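PDB 4Z5H: antitoxin HipB from Escherichia coli, which neutralises the toxin HipA as its antitoxin partner and, as a homodimer, represses the hipBA operon by binding and sharply bending its operator DNA. Local coordinates for residues 13-18 / 41-46. The protein carries 1 engineered substitution. Sequence-based numbering, arbitrary orientation.
Sequences NAMKLV and SNFENN. With nucleotides of chain B; nucleotides of chain C.
Segments 13-18 and 41-46, on helices 8-21 and 37-45, come nearest at Lys16 and Glu44, whose CA atoms lie 6.3 Å apart, and no direct hydrogen bond joins them. On the buried side Met15 meets Phe43 in a Met-aromatic contact: SD sits at the ring's edge, 3.5 Å from CZ of Phe43; CB lies in plane beside CE2, and the bend at chi3 (74°) carries CE out of the ring plane. The unbranched thioether can bend round the edge of this large apolar ring; Ile58 of helix 52-61 touches both, and Leu68 of the second subunit also packs on Met15. Beside them the extended Lys16 lays its methylenes across the carboxylate of Glu44, CG of Lys16 3.6 Å from OE1 of Glu44. OE2 pairs with Arg19 in a salt bridge and OE1 accepts from Gln26, while Lys16 NZ stays 4.6 Å from Glu44 OE1. Helix 37-45 closes the helix-turn-helix motif of this Cro/C1-type repressor as its recognition helix, and Ser41 OG donates to OP2 of DA3 of chain B at 2.7 Å. Long enough to reach the DNA side, Lys16 NZ donates to a water within hydrogen-bonding reach of Glu44 OE1 and that nucleotide's OP1. Two further waters lie between Asn13 OD1 and the carbonyl oxygen of Glu44.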
# COMPACT_ATOMS: atom_id res chain seq x y z
N ASN A 13 10.26 -5.76 0.36
CA ASN A 13 11.03 -6.90 0.79
C ASN A 13 10.12 -8.10 1.05
O ASN A 13 10.42 -9.18 0.63
CB ASN A 13 11.83 -6.59 2.06
CG ASN A 13 12.98 -5.63 1.82
OD1 ASN A 13 13.26 -5.28 0.71
ND2 ASN A 13 13.62 -5.21 2.86
N ALA A 14 8.99 -7.87 1.72
CA ALA A 14 8.02 -8.93 1.96
C ALA A 14 7.40 -9.52 0.69
O ALA A 14 7.24 -10.71 0.56
CB ALA A 14 6.93 -8.45 2.88
N MET A 15 7.04 -8.66 -0.24
CA MET A 15 6.50 -9.09 -1.50
C MET A 15 7.47 -9.85 -2.41
O MET A 15 7.08 -10.77 -3.07
CB MET A 15 5.79 -7.96 -2.20
CG MET A 15 4.52 -7.59 -1.47
SD MET A 15 3.80 -6.07 -2.01
CE MET A 15 3.10 -6.58 -3.55
N LYS A 16 8.72 -9.41 -2.43
CA LYS A 16 9.78 -10.09 -3.16
C LYS A 16 9.97 -11.49 -2.59
O LYS A 16 10.14 -12.44 -3.31
CB LYS A 16 11.07 -9.30 -3.09
CG LYS A 16 12.24 -9.94 -3.83
CD LYS A 16 13.49 -9.08 -3.76
CE LYS A 16 14.70 -9.75 -4.40
NZ LYS A 16 15.83 -8.81 -4.52
N LEU A 17 9.93 -11.59 -1.27
CA LEU A 17 10.10 -12.86 -0.61
C LEU A 17 9.01 -13.83 -1.02
O LEU A 17 9.29 -14.96 -1.32
CB LEU A 17 10.12 -12.68 0.90
CG LEU A 17 10.38 -13.91 1.76
CD1 LEU A 17 11.67 -14.61 1.36
CD2 LEU A 17 10.41 -13.55 3.23
N VAL A 18 7.77 -13.35 -1.10
CA VAL A 18 6.68 -14.17 -1.56
C VAL A 18 6.91 -14.61 -3.01
O VAL A 18 6.68 -15.76 -3.34
CB VAL A 18 5.31 -13.47 -1.42
CG1 VAL A 18 4.23 -14.30 -2.08
CG2 VAL A 18 4.97 -13.21 0.03
N SER A 41 10.81 -4.62 -11.11
CA SER A 41 12.15 -4.47 -10.61
C SER A 41 12.27 -3.14 -9.83
O SER A 41 12.84 -3.10 -8.77
CB SER A 41 13.18 -4.55 -11.73
OG SER A 41 14.44 -4.17 -11.31
N ASN A 42 11.69 -2.08 -10.35
CA ASN A 42 11.71 -0.81 -9.66
C ASN A 42 10.99 -0.88 -8.32
O ASN A 42 11.45 -0.33 -7.37
CB ASN A 42 11.18 0.34 -10.51
CG ASN A 42 11.34 1.70 -9.84
OD1 ASN A 42 12.40 2.28 -9.83
ND2 ASN A 42 10.28 2.19 -9.25
N PHE A 43 9.86 -1.60 -8.26
CA PHE A 43 9.13 -1.73 -7.02
C PHE A 43 9.96 -2.45 -5.96
O PHE A 43 10.05 -2.00 -4.86
CB PHE A 43 7.81 -2.48 -7.24
CG PHE A 43 7.17 -3.00 -5.97
CD1 PHE A 43 6.63 -2.14 -5.05
CD2 PHE A 43 7.15 -4.34 -5.69
CE1 PHE A 43 6.06 -2.62 -3.88
CE2 PHE A 43 6.58 -4.83 -4.54
CZ PHE A 43 6.03 -3.97 -3.63
N GLU A 44 10.55 -3.58 -6.33
CA GLU A 44 11.31 -4.39 -5.40
C GLU A 44 12.53 -3.64 -4.84
O GLU A 44 12.84 -3.76 -3.69
CB GLU A 44 11.68 -5.74 -6.03
CG GLU A 44 10.49 -6.66 -6.24
CD GLU A 44 10.85 -8.08 -6.65
OE1 GLU A 44 11.99 -8.33 -7.02
OE2 GLU A 44 9.97 -8.94 -6.58
N ASN A 45 13.19 -2.88 -5.69
CA ASN A 45 14.40 -2.19 -5.30
C ASN A 45 14.28 -0.73 -4.89
O ASN A 45 15.05 -0.26 -4.10
CB ASN A 45 15.45 -2.36 -6.39
CG ASN A 45 15.78 -3.81 -6.60
OD1 ASN A 45 16.37 -4.43 -5.74
ND2 ASN A 45 15.35 -4.36 -7.71
N ASN A 46 13.31 -0.05 -5.45
CA ASN A 46 13.15 1.35 -5.24
C ASN A 46 11.67 1.70 -4.99
O ASN A 46 11.10 2.48 -5.71
CB ASN A 46 13.68 2.04 -6.49
CG ASN A 46 13.86 3.51 -6.31
OD1 ASN A 46 14.23 3.97 -5.25
ND2 ASN A 46 13.61 4.26 -7.36
P DA B 3 16.44 -7.09 -9.96
OP1 DA B 3 16.68 -7.85 -8.77
OP2 DA B 3 15.13 -6.49 -10.17
O5' DA B 3 17.53 -5.95 -10.08
C5' DA B 3 18.93 -6.29 -10.14
C4' DA B 3 19.66 -5.45 -11.16
O4' DA B 3 19.28 -5.83 -12.50
C3' DA B 3 19.46 -3.94 -11.06
O3' DA B 3 20.74 -3.34 -11.21
C2' DA B 3 18.53 -3.64 -12.23
C1' DA B 3 18.92 -4.69 -13.24
N9 DA B 3 17.87 -5.08 -14.17
C8 DA B 3 16.56 -5.36 -13.88
N7 DA B 3 15.85 -5.69 -14.93
C5 DA B 3 16.76 -5.66 -15.97
C6 DA B 3 16.63 -5.91 -17.35
N6 DA B 3 15.49 -6.27 -17.94
N1 DA B 3 17.73 -5.77 -18.12
C2 DA B 3 18.88 -5.41 -17.53
N3 DA B 3 19.12 -5.12 -16.26
C4 DA B 3 18.00 -5.28 -15.52
P DA C 12 10.78 6.63 -9.61
OP1 DA C 12 10.84 5.69 -8.49
OP2 DA C 12 11.78 6.55 -10.68
O5' DA C 12 9.33 6.50 -10.22
C5' DA C 12 8.19 6.99 -9.51
C4' DA C 12 6.92 6.51 -10.18
O4' DA C 12 6.69 7.30 -11.37
C3' DA C 12 6.97 5.07 -10.66
O3' DA C 12 5.65 4.55 -10.69
C2' DA C 12 7.52 5.19 -12.07
C1' DA C 12 6.98 6.54 -12.53
N9 DA C 12 7.92 7.31 -13.32
C8 DA C 12 9.28 7.44 -13.16
N7 DA C 12 9.84 8.25 -14.02
C5 DA C 12 8.79 8.70 -14.79
C6 DA C 12 8.73 9.58 -15.88
N6 DA C 12 9.79 10.20 -16.39
N1 DA C 12 7.52 9.81 -16.43
C2 DA C 12 6.45 9.20 -15.91
N3 DA C 12 6.38 8.35 -14.89
C4 DA C 12 7.60 8.14 -14.37
O HOH W 1 12.95 -6.06 -2.14
O HOH W 2 13.15 -2.71 -1.16
O HOH W 3 14.56 -7.60 -6.91